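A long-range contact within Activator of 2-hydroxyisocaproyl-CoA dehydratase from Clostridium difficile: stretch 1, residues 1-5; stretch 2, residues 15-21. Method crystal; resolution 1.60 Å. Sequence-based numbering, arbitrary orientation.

Stretch 1 1-5: MYTMG
Stretch 2 15-21: GVILKNG

The contact is a two-stranded antiparallel β pairing, in which strand 2-5 runs at 158° to strand 15-19 with the axes 4.7 Å apart at closest approach. All strand residues have extended torsions, phi from -138° to -103° and psi from 124° to 162°. The register sets Tyr2 opposite Lys19 (CA to CA 4.7 Å), Thr3 opposite Leu18 (5.3 Å), Met4 opposite Ile17 (4.5 Å) and Gly5 opposite Val16 (5.2 Å).

Reciprocal hydrogen bonds define the wide pairs: Thr3 N to Leu18 O and Leu18 N to Thr3 O, then Gly5 N to Val16 O and Val16 N to Gly5 O, each 2.9 Å. Beyond the strand, Asn20 N donates to Met1 O at 3.0 Å, although Asn20 has already turned to phi/psi 50/37. At the narrow pairs CA-H groups approach the same carbonyls, as in Met4 CA to Val16 O, 3.3 Å.

Tyr2, Met4, Ile17 and Lys19 share one face. Met4 (chi ttm) brings CE to 3.3 Å from Ile17 CG1 (chi mt); Tyr2 (chi1 m) sets CD1 3.8 Å from Ile17 CG2 and CE1 3.8 Å from CG of the all-t Lys19. On the other face, a water donates to Thr3 OG1 (chi1 p) and Leu18 O, both 2.7 Å away, and accepts from Gly21 N at 3.0 Å.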

ATOM      1  N   MET A   1      10.629  44.509   5.710  1.00 44.84           N
ATOM      2  CA  MET A   1       9.413  43.900   5.102  1.00 43.65           C
ATOM      3  C   MET A   1       9.266  42.482   5.625  1.00 40.17           C
ATOM      4  O   MET A   1      10.246  41.863   6.024  1.00 37.96           O
ATOM      5  CB  MET A   1       9.533  43.855   3.574  1.00 41.74           C
ATOM      6  CG  MET A   1      10.345  42.643   3.063  1.00 40.50           C
ATOM      7  SD  MET A   1      10.014  42.264   1.331  1.00 49.63           S
ATOM      8  CE  MET A   1      10.310  43.872   0.591  1.00 43.36           C
ATOM      9  N   TYR A   2       8.045  41.962   5.621  1.00 32.82           N
ATOM     10  CA  TYR A   2       7.835  40.547   5.930  1.00 35.91           C
ATOM     11  C   TYR A   2       7.188  39.845   4.759  1.00 33.76           C
ATOM     12  O   TYR A   2       6.332  40.411   4.087  1.00 33.50           O
ATOM     13  CB  TYR A   2       6.939  40.390   7.156  1.00 35.86           C
ATOM     14  CG  TYR A   2       7.521  40.993   8.406  1.00 33.87           C
ATOM     15  CD1 TYR A   2       8.379  40.259   9.212  1.00 44.85           C
ATOM     16  CD2 TYR A   2       7.225  42.311   8.775  1.00 34.15           C
ATOM     17  CE1 TYR A   2       8.920  40.806  10.361  1.00 45.94           C
ATOM     18  CE2 TYR A   2       7.759  42.858   9.916  1.00 42.95           C
ATOM     19  CZ  TYR A   2       8.609  42.104  10.706  1.00 41.42           C
ATOM     20  OH  TYR A   2       9.146  42.651  11.846  1.00 44.37           O
ATOM     21  N   THR A   3       7.590  38.603   4.512  1.00 31.08           N
ATOM     22  CA  THR A   3       6.858  37.746   3.590  1.00 30.84           C
ATOM     23  C   THR A   3       6.505  36.439   4.291  1.00 30.51           C
ATOM     24  O   THR A   3       7.077  36.110   5.325  1.00 28.81           O
ATOM     25  CB  THR A   3       7.665  37.463   2.323  1.00 29.02           C
ATOM     26  OG1 THR A   3       8.891  36.797   2.664  1.00 27.17           O
ATOM     27  CG2 THR A   3       7.940  38.799   1.578  1.00 27.30           C
ATOM     28  N   MET A   4       5.550  35.709   3.735  1.00 27.38           N
ATOM     29  CA  MET A   4       5.093  34.464   4.346  1.00 26.65           C
ATOM     30  C   MET A   4       5.035  33.339   3.325  1.00 27.46           C
ATOM     31  O   MET A   4       4.635  33.548   2.187  1.00 27.33           O
ATOM     32  CB  MET A   4       3.701  34.661   4.944  1.00 29.99           C
ATOM     33  CG  MET A   4       3.171  33.444   5.677  1.00 32.40           C
ATOM     34  SD  MET A   4       1.608  33.778   6.505  1.00 45.67           S
ATOM     35  CE  MET A   4       2.179  34.519   8.033  1.00 84.11           C
ATOM     36  N   GLY A   5       5.445  32.148   3.759  1.00 25.43           N
ATOM     37  CA  GLY A   5       5.313  30.924   2.986  1.00 26.15           C
ATOM     38  C   GLY A   5       4.421  29.936   3.725  1.00 27.88           C
ATOM     39  O   GLY A   5       4.551  29.769   4.932  1.00 26.49           O
ATOM     40  N   GLY A  15       4.093  26.841   8.078  1.00 25.03           N
ATOM     41  CA  GLY A  15       4.174  28.260   7.757  1.00 25.07           C
ATOM     42  C   GLY A  15       5.471  28.885   8.239  1.00 27.65           C
ATOM     43  O   GLY A  15       6.013  28.494   9.270  1.00 29.96           O
ATOM     44  N   VAL A  16       5.966  29.862   7.488  1.00 25.72           N
ATOM     45  CA  VAL A  16       7.157  30.618   7.872  1.00 26.50           C
ATOM     46  C   VAL A  16       6.895  32.086   7.587  1.00 28.33           C
ATOM     47  O   VAL A  16       6.338  32.405   6.535  1.00 28.38           O
ATOM     48  CB  VAL A  16       8.387  30.189   7.042  1.00 24.33           C
ATOM     49  CG1 VAL A  16       9.525  31.169   7.232  1.00 26.81           C
ATOM     50  CG2 VAL A  16       8.829  28.747   7.428  1.00 22.98           C
ATOM     51  N   ILE A  17       7.261  32.962   8.526  1.00 25.58           N
ATOM     52  CA  ILE A  17       7.355  34.389   8.242  1.00 26.63           C
ATOM     53  C   ILE A  17       8.833  34.742   8.170  1.00 29.58           C
ATOM     54  O   ILE A  17       9.606  34.444   9.091  1.00 30.65           O
ATOM     55  CB  ILE A  17       6.664  35.266   9.317  1.00 31.96           C
ATOM     56  CG1 ILE A  17       5.156  35.005   9.327  1.00 47.52           C
ATOM     57  CG2 ILE A  17       6.942  36.753   9.043  1.00 32.26           C
ATOM     58  CD1 ILE A  17       4.382  35.839  10.327  1.00 53.61           C
ATOM     59  N   LEU A  18       9.218  35.363   7.064  1.00 30.70           N
ATOM     60  CA  LEU A  18      10.611  35.697   6.784  1.00 30.70           C
ATOM     61  C   LEU A  18      10.760  37.214   6.732  1.00 29.15           C
ATOM     62  O   LEU A  18       9.948  37.906   6.113  1.00 30.51           O
ATOM     63  CB  LEU A  18      11.011  35.092   5.439  1.00 26.81           C
ATOM     64  CG  LEU A  18      12.453  35.206   4.955  1.00 31.31           C
ATOM     65  CD1 LEU A  18      13.384  34.317   5.782  1.00 27.65           C
ATOM     66  CD2 LEU A  18      12.513  34.799   3.493  1.00 25.77           C
ATOM     67  N   LYS A  19      11.794  37.727   7.387  1.00 31.41           N
ATOM     68  CA  LYS A  19      12.033  39.166   7.445  1.00 33.56           C
ATOM     69  C   LYS A  19      13.157  39.533   6.485  1.00 32.51           C
ATOM     70  O   LYS A  19      14.254  38.975   6.567  1.00 34.38           O
ATOM     71  CB  LYS A  19      12.416  39.578   8.868  1.00 38.60           C
ATOM     72  CG  LYS A  19      12.449  41.102   9.107  1.00 35.00           C
ATOM     73  CD  LYS A  19      12.896  41.412  10.522  1.00 39.03           C
ATOM     74  CE  LYS A  19      13.000  42.912  10.748  1.00 55.99           C
ATOM     75  NZ  LYS A  19      13.372  43.235  12.155  1.00 65.24           N
ATOM     76  N   ASN A  20      12.864  40.455   5.574  1.00 34.24           N
ATOM     77  CA  ASN A  20      13.828  40.942   4.589  1.00 34.94           C
ATOM     78  C   ASN A  20      14.538  39.813   3.866  1.00 33.26           C
ATOM     79  O   ASN A  20      15.719  39.918   3.544  1.00 35.78           O
ATOM     80  CB  ASN A  20      14.854  41.865   5.245  1.00 37.04           C
ATOM     81  CG  ASN A  20      14.216  43.093   5.845  1.00 43.19           C
ATOM     82  OD1 ASN A  20      14.549  43.508   6.958  1.00 47.95           O
ATOM     83  ND2 ASN A  20      13.275  43.672   5.118  1.00 37.62           N
ATOM     84  N   GLY A  21      13.800  38.738   3.602  1.00 31.93           N
ATOM     85  CA  GLY A  21      14.324  37.617   2.844  1.00 29.39           C
ATOM     86  C   GLY A  21      15.520  36.929   3.476  1.00 32.12           C
ATOM     87  O   GLY A  21      16.236  36.189   2.807  1.00 37.10           O
TER
HETATM   88  O   HOH W   1      10.829  38.476   3.650  1.00 27.78           O